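Local coordinates for protein L-iditol 2-dehydrogenase (Clostridium scindens, PDB 4OH1) that probably oxidises L-iditol and related polyols with NAD+ as a zinc-dependent member of the alcohol dehydrogenase family, and carries bound zinc ions, at residues 51-56 with 336-341; 3-8 with 328-333; 149-154 with 322-327; 253-258 with 268-273. All coordinates share one frame; numbering follows the deposited sequence.

Interaction 1: residues 51-56 with 336-341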
loop_
_atom_site.group_PDB
_atom_site.type_symbol
_atom_site.label_atom_id
_atom_site.label_comp_id
_atom_site.label_asym_id
_atom_site.label_seq_id
_atom_site.Cartn_x
_atom_site.Cartn_y
_atom_site.Cartn_z
ATOM N N HIS A 51 8.767 -14.756 -30.561
ATOM C CA HIS A 51 7.542 -14.152 -31.148
ATOM C C HIS A 51 7.864 -13.332 -32.408
ATOM O O HIS A 51 7.110 -13.372 -33.374
ATOM C CB HIS A 51 6.802 -13.283 -30.090
ATOM C CG HIS A 51 5.532 -12.636 -30.579
ATOM N ND1 HIS A 51 4.281 -13.154 -30.316
ATOM C CD2 HIS A 51 5.321 -11.500 -31.287
ATOM C CE1 HIS A 51 3.357 -12.375 -30.852
ATOM N NE2 HIS A 51 3.963 -11.367 -31.450
ATOM N N ILE A 52 8.978 -12.590 -32.397
ATOM C CA ILE A 52 9.460 -11.858 -33.596
ATOM C C ILE A 52 9.666 -12.839 -34.737
ATOM O O ILE A 52 9.289 -12.587 -35.878
ATOM C CB ILE A 52 10.811 -11.080 -33.332
ATOM C CG1 ILE A 52 10.578 -9.915 -32.351
ATOM C CG2 ILE A 52 11.402 -10.544 -34.632
ATOM C CD1 ILE A 52 11.851 -9.362 -31.690
ATOM N N LEU A 53 10.244 -13.976 -34.393
ATOM C CA LEU A 53 10.723 -14.895 -35.386
ATOM C C LEU A 53 9.618 -15.827 -35.898
ATOM O O LEU A 53 9.413 -15.964 -37.091
ATOM C CB LEU A 53 11.886 -15.696 -34.797
ATOM C CG LEU A 53 13.180 -14.890 -34.670
ATOM C CD1 LEU A 53 14.119 -15.414 -33.534
ATOM C CD2 LEU A 53 13.855 -14.922 -36.027
ATOM N N THR A 54 8.910 -16.453 -34.970
ATOM C CA THR A 54 7.974 -17.517 -35.298
ATOM C C THR A 54 6.526 -17.060 -35.062
ATOM O O THR A 54 5.578 -17.855 -35.173
ATOM C CB THR A 54 8.300 -18.781 -34.448
ATOM O OG1 THR A 54 8.265 -18.456 -33.043
ATOM C CG2 THR A 54 9.686 -19.357 -34.844
ATOM N N GLY A 55 6.361 -15.770 -34.771
ATOM C CA GLY A 55 5.118 -15.277 -34.214
ATOM C C GLY A 55 4.260 -14.428 -35.132
ATOM O O GLY A 55 4.675 -13.977 -36.249
ATOM N N ASN A 56 3.048 -14.223 -34.610
ATOM C CA ASN A 56 2.018 -13.447 -35.260
ATOM C C ASN A 56 2.118 -12.041 -34.723
ATOM O O ASN A 56 1.984 -11.832 -33.512
ATOM C CB ASN A 56 0.652 -14.040 -34.948
ATOM C CG ASN A 56 -0.442 -13.393 -35.743
ATOM O OD1 ASN A 56 -0.991 -12.368 -35.351
ATOM N ND2 ASN A 56 -0.766 -13.985 -36.874
ATOM N N ASP A 336 17.252 -25.107 -30.936
ATOM C CA ASP A 336 16.734 -25.448 -29.607
ATOM C C ASP A 336 15.635 -24.511 -29.192
ATOM O O ASP A 336 14.631 -24.940 -28.697
ATOM C CB ASP A 336 17.839 -25.459 -28.576
ATOM C CG ASP A 336 18.744 -26.623 -28.737
ATOM O OD1 ASP A 336 18.428 -27.469 -29.577
ATOM O OD2 ASP A 336 19.786 -26.706 -28.066
ATOM N N LEU A 337 15.793 -23.233 -29.451
ATOM C CA LEU A 337 14.753 -22.282 -29.161
ATOM C C LEU A 337 13.457 -22.637 -29.880
ATOM O O LEU A 337 12.390 -22.692 -29.254
ATOM C CB LEU A 337 15.173 -20.898 -29.603
ATOM C CG LEU A 337 14.140 -19.827 -29.270
ATOM C CD1 LEU A 337 14.156 -19.578 -27.779
ATOM C CD2 LEU A 337 14.408 -18.542 -30.010
ATOM N N TYR A 338 13.548 -22.842 -31.199
ATOM C CA TYR A 338 12.358 -23.073 -32.013
ATOM C C TYR A 338 11.714 -24.382 -31.606
ATOM O O TYR A 338 10.543 -24.513 -31.772
ATOM C CB TYR A 338 12.612 -23.073 -33.541
ATOM C CG TYR A 338 13.283 -21.821 -34.121
ATOM C CD1 TYR A 338 12.946 -20.536 -33.689
ATOM C CD2 TYR A 338 14.268 -21.943 -35.106
ATOM C CE1 TYR A 338 13.574 -19.423 -34.217
ATOM C CE2 TYR A 338 14.897 -20.852 -35.621
ATOM C CZ TYR A 338 14.548 -19.599 -35.185
ATOM O OH TYR A 338 15.206 -18.534 -35.731
ATOM N N SER A 339 12.463 -25.335 -31.054
ATOM C CA SER A 339 11.858 -26.557 -30.543
ATOM C C SER A 339 10.878 -26.293 -29.397
ATOM O O SER A 339 10.062 -27.135 -29.080
ATOM C CB SER A 339 12.923 -27.564 -30.081
ATOM O OG SER A 339 13.319 -27.306 -28.742
ATOM N N LYS A 340 10.970 -25.138 -28.745
ATOM C CA LYS A 340 10.163 -24.877 -27.562
ATOM C C LYS A 340 10.243 -25.936 -26.453
ATOM O O LYS A 340 9.424 -25.944 -25.563
ATOM C CB LYS A 340 8.728 -24.631 -27.985
ATOM C CG LYS A 340 8.435 -23.170 -28.076
ATOM C CD LYS A 340 7.474 -22.868 -29.198
ATOM C CE LYS A 340 7.250 -21.362 -29.336
ATOM N NZ LYS A 340 6.491 -21.019 -30.578
ATOM N N LYS A 341 11.258 -26.788 -26.461
ATOM C CA LYS A 341 11.410 -27.764 -25.394
ATOM C C LYS A 341 11.971 -27.187 -24.102
ATOM O O LYS A 341 11.720 -27.779 -23.056
ATOM C CB LYS A 341 12.321 -28.922 -25.824
ATOM C CG LYS A 341 11.878 -29.591 -27.133
ATOM C CD LYS A 341 12.647 -30.875 -27.443
ATOM C CE LYS A 341 12.190 -31.965 -26.495
ATOM N NZ LYS A 341 12.662 -33.285 -26.902
#
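Thr54 and Leu53, at the end of helix 48-54, meet the ring of Tyr338, and the evidence for packing is a set of apolar contacts close to 4 Å. Thr54 brings its methyl group, with CG2 lying 3.7 Å from Tyr338 CD1 in an oblique approach to the ring. Its chi1 of 57° places OG1 between the backbone N and the carbonyl carbon, where OG1 hydrogen-bonds to Thr50 O one turn back; CG2 is thereby left facing the tyrosine. Leu53 meets the ring further along, toward its hydroxyl. Its CD1 sits at the ring edge, near the plane, 4.1 Å from Tyr338 CE1, while CD2 comes to 3.9 Å from Tyr338 OH, so both methyls meet the hydroxyl end from the same side, and the two side chains cross at about a right angle. The CB of Tyr338 does not aim at helix 48-54, but with CG anti to the carbonyl carbon (chi1 -56°) the far end of the ring reaches it.

Lys340 passes Thr54 in the opposite direction; at 4.0 Å its NZ is near Thr54 OG1 without bonding to it. Beyond Tyr338, Ser339 OG accepts from Lys341 N at 3.1 Å and 164°, an ST turn. Val21 touches both Leu53 and Tyr338. This is helix-end packing within the GroES-like catalytic domain of zinc-dependent alcohol dehydrogenases, with the Leu53 side chain about 13 Å from a bound zinc ion.

Interaction 2: residues 3-8 with 328-333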
loop_
_atom_site.group_PDB
_atom_site.type_symbol
_atom_site.label_atom_id
_atom_site.label_comp_id
_atom_site.label_asym_id
_atom_site.label_seq_id
_atom_site.Cartn_x
_atom_site.Cartn_y
_atom_site.Cartn_z
ATOM N N ARG A 3 31.675 -10.218 -34.215
ATOM C CA ARG A 3 30.521 -11.086 -34.504
ATOM C C ARG A 3 29.208 -10.554 -33.864
ATOM O O ARG A 3 29.180 -10.216 -32.703
ATOM C CB ARG A 3 30.803 -12.498 -33.994
ATOM C CG ARG A 3 32.101 -13.076 -34.558
ATOM C CD ARG A 3 32.317 -14.504 -34.149
ATOM N NE ARG A 3 32.505 -14.594 -32.710
ATOM C CZ ARG A 3 32.439 -15.720 -32.001
ATOM N NH1 ARG A 3 32.150 -16.877 -32.578
ATOM N NH2 ARG A 3 32.619 -15.663 -30.686
ATOM N N GLN A 4 28.141 -10.461 -34.638
ATOM C CA GLN A 4 26.839 -10.104 -34.108
ATOM C C GLN A 4 25.756 -10.849 -34.876
ATOM O O GLN A 4 25.901 -11.026 -36.063
ATOM C CB GLN A 4 26.628 -8.612 -34.217
ATOM C CG GLN A 4 25.249 -8.123 -33.746
ATOM C CD GLN A 4 25.182 -6.606 -33.618
ATOM O OE1 GLN A 4 26.121 -5.928 -33.979
ATOM N NE2 GLN A 4 24.082 -6.079 -33.062
ATOM N N LEU A 5 24.670 -11.242 -34.183
ATOM C CA LEU A 5 23.506 -11.882 -34.782
ATOM C C LEU A 5 22.426 -10.872 -35.056
ATOM O O LEU A 5 22.216 -9.991 -34.260
ATOM C CB LEU A 5 22.917 -12.887 -33.815
ATOM C CG LEU A 5 23.937 -13.863 -33.268
ATOM C CD1 LEU A 5 23.266 -14.890 -32.363
ATOM C CD2 LEU A 5 24.668 -14.523 -34.379
ATOM N N PHE A 6 21.715 -11.063 -36.159
ATOM C CA PHE A 6 20.647 -10.194 -36.575
ATOM C C PHE A 6 19.470 -11.062 -36.962
ATOM O O PHE A 6 19.622 -12.219 -37.411
ATOM C CB PHE A 6 21.080 -9.391 -37.807
ATOM C CG PHE A 6 22.157 -8.389 -37.530
ATOM C CD1 PHE A 6 23.502 -8.781 -37.492
ATOM C CD2 PHE A 6 21.843 -7.057 -37.304
ATOM C CE1 PHE A 6 24.508 -7.859 -37.219
ATOM C CE2 PHE A 6 22.856 -6.116 -37.030
ATOM C CZ PHE A 6 24.187 -6.525 -36.982
ATOM N N VAL A 7 18.288 -10.507 -36.790
ATOM C CA VAL A 7 17.075 -11.129 -37.268
ATOM C C VAL A 7 17.056 -10.758 -38.729
ATOM O O VAL A 7 17.000 -9.567 -39.034
ATOM C CB VAL A 7 15.835 -10.537 -36.578
ATOM C CG1 VAL A 7 14.551 -11.089 -37.197
ATOM C CG2 VAL A 7 15.863 -10.861 -35.109
ATOM N N THR A 8 17.144 -11.762 -39.615
ATOM C CA THR A 8 17.170 -11.564 -41.075
ATOM C C THR A 8 15.809 -11.751 -41.784
ATOM O O THR A 8 15.575 -11.146 -42.815
ATOM C CB THR A 8 18.264 -12.444 -41.743
ATOM O OG1 THR A 8 18.186 -13.791 -41.260
ATOM C CG2 THR A 8 19.666 -11.888 -41.419
ATOM N N THR A 328 29.619 -19.390 -31.506
ATOM C CA THR A 328 29.978 -20.086 -32.732
ATOM C C THR A 328 28.866 -21.022 -33.150
ATOM O O THR A 328 28.581 -21.161 -34.338
ATOM C CB THR A 328 31.275 -20.894 -32.528
ATOM O OG1 THR A 328 32.304 -20.002 -32.118
ATOM C CG2 THR A 328 31.713 -21.559 -33.789
ATOM N N ASN A 329 28.246 -21.684 -32.180
ATOM C CA ASN A 329 27.181 -22.657 -32.474
ATOM C C ASN A 329 25.795 -22.088 -32.323
ATOM O O ASN A 329 24.887 -22.822 -31.954
ATOM C CB ASN A 329 27.315 -23.858 -31.547
ATOM C CG ASN A 329 28.566 -24.624 -31.816
ATOM O OD1 ASN A 329 29.104 -24.522 -32.889
ATOM N ND2 ASN A 329 29.058 -25.370 -30.849
ATOM N N TYR A 330 25.641 -20.796 -32.598
ATOM C CA TYR A 330 24.373 -20.138 -32.422
ATOM C C TYR A 330 23.268 -20.800 -33.216
ATOM O O TYR A 330 22.098 -20.734 -32.829
ATOM C CB TYR A 330 24.420 -18.656 -32.829
ATOM C CG TYR A 330 24.438 -18.381 -34.324
ATOM C CD1 TYR A 330 25.633 -18.416 -35.036
ATOM C CD2 TYR A 330 23.278 -18.065 -35.008
ATOM C CE1 TYR A 330 25.684 -18.178 -36.403
ATOM C CE2 TYR A 330 23.322 -17.798 -36.369
ATOM C CZ TYR A 330 24.548 -17.852 -37.055
ATOM O OH TYR A 330 24.599 -17.603 -38.380
ATOM N N LYS A 331 23.611 -21.395 -34.341
ATOM C CA LYS A 331 22.586 -22.002 -35.135
ATOM C C LYS A 331 21.876 -23.091 -34.351
ATOM O O LYS A 331 20.665 -23.162 -34.415
ATOM C CB LYS A 331 23.101 -22.454 -36.513
ATOM C CG LYS A 331 23.090 -21.274 -37.507
ATOM C CD LYS A 331 22.998 -21.731 -38.932
ATOM C CE LYS A 331 24.298 -21.591 -39.784
ATOM N NZ LYS A 331 24.397 -20.207 -40.365
ATOM N N GLN A 332 22.591 -23.901 -33.584
ATOM C CA GLN A 332 21.928 -24.932 -32.771
ATOM C C GLN A 332 21.095 -24.324 -31.658
ATOM O O GLN A 332 20.077 -24.882 -31.279
ATOM C CB GLN A 332 22.913 -25.884 -32.138
ATOM C CG GLN A 332 23.433 -26.929 -33.079
ATOM C CD GLN A 332 24.892 -27.240 -32.810
ATOM O OE1 GLN A 332 25.783 -26.450 -33.166
ATOM N NE2 GLN A 332 25.145 -28.372 -32.147
ATOM N N ALA A 333 21.542 -23.191 -31.126
ATOM C CA ALA A 333 20.817 -22.550 -30.066
ATOM C C ALA A 333 19.474 -22.129 -30.536
ATOM O O ALA A 333 18.475 -22.257 -29.816
ATOM C CB ALA A 333 21.569 -21.344 -29.527
#
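Leu5 and Arg3, on the same side of strand 2-9, meet the start of helix 330-338 and the turn just before it, a strand-on-helix contact that joins the N-terminal antiparallel sheet of the catalytic part to a helix near the end of the chain. The apolar component is a CH-pi contact. Leu5 CD2 stands 3.8 Å from the centroid of the Tyr330 ring and 11° off its normal, over the centre of one face, while Leu5 CD1 leans back to Tyr330 CB at 4.0 Å. The opposite face carries Lys331 CG, so the ring lies between a leucine methyl and a lysine methylene. Tyr330 CG occupies the position between its backbone N and carbonyl carbon (chi1 75°), which lays the ring alongside Leu5, the two side chains running in opposite directions; its hydroxyl is hydrogen-bonded to Met23 N of strand 20-26, fixing the far end.

The polar component lies at the start of the strand, where a bend at chi3 brings the Arg3 guanidinium round to Thr328. Arg3 NE forms a salt bridge with Glu132, and NH2 bonds to Glu351 O. Thr328 OG1 also bonds to Glu351 OXT, so the C-terminal residue joins both sides. Across the segments there is a single bond, Arg3 NH1 to Thr328 OG1 at 3.2 Å, with the oxygen at the guanidinium edge, close to its plane, and a bent N-H...O angle of 144°.

Interaction 3: residues 149-154 with 322-327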
loop_
_atom_site.group_PDB
_atom_site.type_symbol
_atom_site.label_atom_id
_atom_site.label_comp_id
_atom_site.label_asym_id
_atom_site.label_seq_id
_atom_site.Cartn_x
_atom_site.Cartn_y
_atom_site.Cartn_z
ATOM N N ASP A 149 28.946 -15.527 -11.021
ATOM C CA ASP A 149 28.866 -16.435 -12.168
ATOM C C ASP A 149 28.023 -15.736 -13.231
ATOM O O ASP A 149 26.802 -15.607 -13.100
ATOM C CB ASP A 149 28.214 -17.743 -11.746
ATOM C CG ASP A 149 27.987 -18.699 -12.913
ATOM O OD1 ASP A 149 28.067 -18.278 -14.081
ATOM O OD2 ASP A 149 27.723 -19.892 -12.659
ATOM N N LEU A 150 28.680 -15.284 -14.287
ATOM C CA LEU A 150 28.037 -14.506 -15.315
ATOM C C LEU A 150 26.872 -15.191 -16.034
ATOM O O LEU A 150 26.010 -14.542 -16.612
ATOM C CB LEU A 150 29.096 -14.100 -16.339
ATOM C CG LEU A 150 30.024 -13.044 -15.769
ATOM C CD1 LEU A 150 31.221 -12.855 -16.681
ATOM C CD2 LEU A 150 29.331 -11.711 -15.614
ATOM N N LYS A 151 26.880 -16.505 -16.067
ATOM C CA LYS A 151 25.857 -17.238 -16.734
ATOM C C LYS A 151 24.513 -16.978 -16.083
ATOM O O LYS A 151 23.531 -16.765 -16.741
ATOM C CB LYS A 151 26.184 -18.726 -16.619
ATOM C CG LYS A 151 25.170 -19.646 -17.220
ATOM C CD LYS A 151 25.662 -21.082 -17.060
ATOM C CE LYS A 151 24.649 -22.034 -17.536
ATOM N NZ LYS A 151 25.243 -23.359 -17.814
ATOM N N ASP A 152 24.482 -17.014 -14.770
ATOM C CA ASP A 152 23.236 -16.805 -14.056
ATOM C C ASP A 152 22.767 -15.392 -14.109
ATOM O O ASP A 152 21.559 -15.156 -14.177
ATOM C CB ASP A 152 23.399 -17.195 -12.619
ATOM C CG ASP A 152 23.511 -18.718 -12.428
ATOM O OD1 ASP A 152 23.200 -19.537 -13.331
ATOM O OD2 ASP A 152 23.932 -19.074 -11.330
ATOM N N TYR A 153 23.703 -14.445 -14.080
ATOM C CA TYR A 153 23.320 -13.006 -14.115
ATOM C C TYR A 153 22.849 -12.547 -15.468
ATOM O O TYR A 153 22.276 -11.489 -15.590
ATOM C CB TYR A 153 24.445 -12.107 -13.578
ATOM C CG TYR A 153 24.603 -12.205 -12.060
ATOM C CD1 TYR A 153 25.278 -13.248 -11.492
ATOM C CD2 TYR A 153 24.062 -11.248 -11.217
ATOM C CE1 TYR A 153 25.386 -13.356 -10.117
ATOM C CE2 TYR A 153 24.221 -11.323 -9.861
ATOM C CZ TYR A 153 24.872 -12.387 -9.316
ATOM O OH TYR A 153 24.988 -12.487 -7.959
ATOM N N ALA A 154 23.106 -13.331 -16.504
ATOM C CA ALA A 154 22.474 -13.081 -17.776
ATOM C C ALA A 154 20.933 -13.095 -17.653
ATOM O O ALA A 154 20.229 -12.578 -18.507
ATOM C CB ALA A 154 22.886 -14.135 -18.765
ATOM N N GLN A 322 18.535 -24.499 -19.212
ATOM C CA GLN A 322 18.647 -25.909 -19.549
ATOM C C GLN A 322 19.571 -26.149 -20.701
ATOM O O GLN A 322 19.861 -27.276 -20.968
ATOM C CB GLN A 322 17.291 -26.478 -19.918
ATOM C CG GLN A 322 16.282 -26.234 -18.837
ATOM C CD GLN A 322 15.097 -27.111 -18.944
ATOM O OE1 GLN A 322 14.137 -26.829 -19.682
ATOM N NE2 GLN A 322 15.095 -28.155 -18.135
ATOM N N LYS A 323 20.032 -25.116 -21.393
ATOM C CA LYS A 323 20.981 -25.311 -22.492
ATOM C C LYS A 323 21.925 -24.144 -22.540
ATOM O O LYS A 323 21.480 -23.018 -22.416
ATOM C CB LYS A 323 20.255 -25.280 -23.842
ATOM C CG LYS A 323 19.602 -26.530 -24.223
ATOM C CD LYS A 323 20.614 -27.472 -24.810
ATOM C CE LYS A 323 19.961 -28.789 -25.114
ATOM N NZ LYS A 323 21.014 -29.588 -25.746
ATOM N N GLU A 324 23.198 -24.425 -22.802
ATOM C CA GLU A 324 24.186 -23.406 -23.065
ATOM C C GLU A 324 24.855 -23.762 -24.372
ATOM O O GLU A 324 25.257 -24.899 -24.555
ATOM C CB GLU A 324 25.231 -23.400 -21.962
ATOM C CG GLU A 324 26.472 -22.527 -22.269
ATOM C CD GLU A 324 27.496 -22.505 -21.111
ATOM O OE1 GLU A 324 27.147 -23.020 -20.033
ATOM O OE2 GLU A 324 28.640 -21.998 -21.286
ATOM N N HIS A 325 24.975 -22.793 -25.278
ATOM C CA HIS A 325 25.750 -22.947 -26.498
ATOM C C HIS A 325 26.773 -21.817 -26.638
ATOM O O HIS A 325 26.631 -20.780 -26.014
ATOM C CB HIS A 325 24.832 -22.892 -27.703
ATOM C CG HIS A 325 23.863 -24.023 -27.793
ATOM N ND1 HIS A 325 24.197 -25.254 -28.309
ATOM C CD2 HIS A 325 22.551 -24.097 -27.469
ATOM C CE1 HIS A 325 23.134 -26.037 -28.300
ATOM N NE2 HIS A 325 22.123 -25.358 -27.797
ATOM N N THR A 326 27.782 -22.018 -27.487
ATOM C CA THR A 326 28.742 -20.976 -27.838
ATOM C C THR A 326 28.162 -20.119 -28.942
ATOM O O THR A 326 27.308 -20.575 -29.721
ATOM C CB THR A 326 30.026 -21.575 -28.351
ATOM O OG1 THR A 326 29.712 -22.402 -29.473
ATOM C CG2 THR A 326 30.710 -22.443 -27.276
ATOM N N LEU A 327 28.588 -18.854 -29.005
ATOM C CA LEU A 327 28.175 -18.024 -30.118
ATOM C C LEU A 327 28.490 -18.710 -31.435
ATOM O O LEU A 327 27.722 -18.664 -32.366
ATOM C CB LEU A 327 28.820 -16.662 -30.034
ATOM C CG LEU A 327 28.504 -15.701 -31.166
ATOM C CD1 LEU A 327 26.986 -15.623 -31.430
ATOM C CD2 LEU A 327 29.061 -14.287 -30.861
#
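A surface salt bridge ties the short, weakly bonded helix around 150-153 to strand 321-326, which pairs in parallel with strand 344-348. Across the segments the contact consists of Lys151 and Glu324 alone. Lys151 NZ donates to Glu324 OE1 at 2.9 Å, reaching that oxygen nearly along its C-O axis. The geometry is therefore end-on to one carboxylate oxygen, not a bidentate grip.

Both side chains are extended, Lys151 with CG anti to the backbone N (chi1 177°) and Glu324 likewise with chi1 at 170°, and because they cross obliquely their ends meet although the CA atoms of Lys151 and Glu324 are 9.0 Å apart. The lysine aliphatic end also comes alongside the acid, with CE 3.7 Å from Glu324 OE1. The second oxygen, Glu324 OE2, is held by Tyr42 OH. With both oxygens engaged, the rotation of the carboxylate is restrained, and the nearby ammonium would be expected to favour its ionised form.

At the other end of the lysine its backbone N is capped: Asp149 at the N-cap accepts from Lys151 N through OD1 at 2.9 Å, on the anti side and 31° out of the carboxylate plane.

Tyr42 of strand 35-44 and Val346 of strand 344-348 both touch Lys151, and Val346 and Lys348 touch Glu324, so the ion pair lies over these sheet strands, with His325 of strand 321-326 packed against helix 330-338.

Interaction 4: residues 253-258 with 268-273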
loop_
_atom_site.group_PDB
_atom_site.type_symbol
_atom_site.label_atom_id
_atom_site.label_comp_id
_atom_site.label_asym_id
_atom_site.label_seq_id
_atom_site.Cartn_x
_atom_site.Cartn_y
_atom_site.Cartn_z
ATOM N N ALA A 253 -7.072 -18.987 -24.147
ATOM C CA ALA A 253 -7.674 -20.035 -23.287
ATOM C C ALA A 253 -7.060 -20.092 -21.850
ATOM O O ALA A 253 -7.782 -20.256 -20.867
ATOM C CB ALA A 253 -7.581 -21.401 -23.958
ATOM N N ALA A 254 -5.735 -19.962 -21.746
ATOM C CA ALA A 254 -5.067 -19.925 -20.439
ATOM C C ALA A 254 -5.529 -18.670 -19.701
ATOM O O ALA A 254 -5.781 -18.680 -18.512
ATOM C CB ALA A 254 -3.552 -19.893 -20.612
ATOM N N ALA A 255 -5.668 -17.578 -20.432
ATOM C CA ALA A 255 -6.121 -16.362 -19.807
ATOM C C ALA A 255 -7.491 -16.460 -19.222
ATOM O O ALA A 255 -7.741 -15.975 -18.127
ATOM C CB ALA A 255 -6.046 -15.212 -20.818
ATOM N N LYS A 256 -8.417 -17.029 -19.976
ATOM C CA LYS A 256 -9.751 -17.252 -19.464
ATOM C C LYS A 256 -9.743 -18.233 -18.286
ATOM O O LYS A 256 -10.455 -18.052 -17.299
ATOM C CB LYS A 256 -10.662 -17.776 -20.560
ATOM C CG LYS A 256 -12.084 -17.941 -20.100
ATOM C CD LYS A 256 -12.928 -18.799 -21.075
ATOM C CE LYS A 256 -14.249 -19.122 -20.455
ATOM N NZ LYS A 256 -15.028 -19.920 -21.294
ATOM N N LEU A 257 -8.971 -19.296 -18.389
ATOM C CA LEU A 257 -8.909 -20.265 -17.287
ATOM C C LEU A 257 -8.347 -19.594 -15.989
ATOM O O LEU A 257 -8.859 -19.745 -14.876
ATOM C CB LEU A 257 -8.034 -21.446 -17.708
ATOM C CG LEU A 257 -7.733 -22.469 -16.612
ATOM C CD1 LEU A 257 -8.967 -23.066 -16.039
ATOM C CD2 LEU A 257 -6.793 -23.535 -17.160
ATOM N N GLY A 258 -7.319 -18.796 -16.165
ATOM C CA GLY A 258 -6.821 -17.971 -15.092
ATOM C C GLY A 258 -7.883 -17.176 -14.372
ATOM O O GLY A 258 -7.951 -17.194 -13.139
ATOM N N ALA A 268 -5.191 -11.099 -10.550
ATOM C CA ALA A 268 -4.680 -11.759 -11.788
ATOM C C ALA A 268 -3.829 -10.785 -12.604
ATOM O O ALA A 268 -4.279 -9.656 -12.892
ATOM C CB ALA A 268 -5.821 -12.236 -12.634
ATOM N N VAL A 269 -2.671 -11.277 -13.059
ATOM C CA VAL A 269 -1.709 -10.479 -13.801
ATOM C C VAL A 269 -1.436 -11.138 -15.158
ATOM O O VAL A 269 -1.006 -12.296 -15.245
ATOM C CB VAL A 269 -0.396 -10.335 -13.059
ATOM C CG1 VAL A 269 0.513 -9.412 -13.801
ATOM C CG2 VAL A 269 -0.637 -9.718 -11.687
ATOM N N TYR A 270 -1.685 -10.347 -16.199
ATOM C CA TYR A 270 -1.512 -10.731 -17.584
ATOM C C TYR A 270 -0.312 -9.997 -18.108
ATOM O O TYR A 270 -0.375 -8.830 -18.424
ATOM C CB TYR A 270 -2.797 -10.407 -18.371
ATOM C CG TYR A 270 -3.956 -11.243 -17.903
ATOM C CD1 TYR A 270 -4.191 -12.512 -18.407
ATOM C CD2 TYR A 270 -4.799 -10.788 -16.906
ATOM C CE1 TYR A 270 -5.275 -13.306 -17.946
ATOM C CE2 TYR A 270 -5.854 -11.563 -16.436
ATOM C CZ TYR A 270 -6.101 -12.810 -16.975
ATOM O OH TYR A 270 -7.124 -13.553 -16.452
ATOM N N PHE A 271 0.798 -10.698 -18.145
ATOM C CA PHE A 271 2.111 -10.130 -18.498
ATOM C C PHE A 271 2.722 -10.671 -19.784
ATOM O O PHE A 271 3.768 -10.206 -20.201
ATOM C CB PHE A 271 3.124 -10.340 -17.325
ATOM C CG PHE A 271 3.463 -11.763 -17.052
ATOM C CD1 PHE A 271 2.715 -12.518 -16.173
ATOM C CD2 PHE A 271 4.587 -12.345 -17.615
ATOM C CE1 PHE A 271 3.045 -13.877 -15.904
ATOM C CE2 PHE A 271 4.918 -13.710 -17.355
ATOM C CZ PHE A 271 4.145 -14.462 -16.506
ATOM N N ALA A 272 2.098 -11.683 -20.383
ATOM C CA ALA A 272 2.566 -12.215 -21.640
ATOM C C ALA A 272 2.333 -11.219 -22.769
ATOM O O ALA A 272 1.564 -10.266 -22.656
ATOM C CB ALA A 272 1.871 -13.499 -21.937
HETATM N N MSE A 273 3.034 -11.436 -23.865
HETATM C CA MSE A 273 2.710 -10.770 -25.125
HETATM C C MSE A 273 1.639 -11.592 -25.823
HETATM O O MSE A 273 1.836 -12.785 -26.062
HETATM C CB MSE A 273 3.921 -10.775 -26.025
HETATM C CG MSE A 273 4.873 -9.645 -25.823
HETATM SE SE MSE A 273 5.695 -9.544 -27.544
HETATM C CE MSE A 273 4.069 -8.963 -28.537
#
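The carbonyl oxygen of Ala255 accepts a hydrogen bond from Tyr270 OH at 3.0 Å, the one hydrogen bond between 253-258 and 268-273. The hydroxyl approaches off the C=O direction, at an angle of 141° and tilted 24° from the carbonyl plane. The bond meets a helix backbone oxygen from the side, which lets a side chain of the sheet address the helix directly and gives the phenol hydroxyl, on a buried residue, an acceptor.

The same residue also supplies the apolar part. Ala255 CB lies 3.5 Å from Tyr270 CE1 and 4.1 Å from Tyr270 CD1, so the methyl approaches CE1 obliquely. At the ring edge and in its plane comes Ala255 CA. The carbonyl oxygen and the methyl of one alanine thus both meet the tyrosine, the first at its hydroxyl and the second at CE1. Chi1 of -66° sets the ring beside the backbone N and carries its hydroxyl end over to the helix. Gly258, one turn further on, comes within 4.2 Å of Tyr270 OH through its carbonyl carbon.

Strand 266-270 lies in the six-stranded parallel sheet of the Rossmann-type domain, and helix 252-261 leads from strand 242-247 to it, the helix of a beta-alpha-beta crossover. Between them Glu247 touches both Ala255 and Tyr270. In the second subunit, Leu284 packs on Ala255 and Leu288 on Tyr270, so this corner of the domain also forms part of the interface between subunits.

How the interactions relate
Interactions 1, 2 and 3 cluster in the catalytic part, centres 14 to 19 Å apart, whereas interaction 4 lies in the Rossmann-type domain, its centre 20, 32 and 29 Å from theirs. Helix 330-338 serves interactions 1 and 2 and follows strand 321-326 of interaction 3, so the chain's end returns to its N-terminal half. Interactions 1 and 2 alternate along the chain; interaction 3 falls within both spans, and interaction 4 between the segments of each other contact. Val7 packs on Ile52 and Leu53, Leu5 and Arg3 on Leu327, and Asp336 probably hydrogen-bonds His325. A doubtful packing contact of poorly ordered Met273 with His51 is the one touch between interactions 4 and 1.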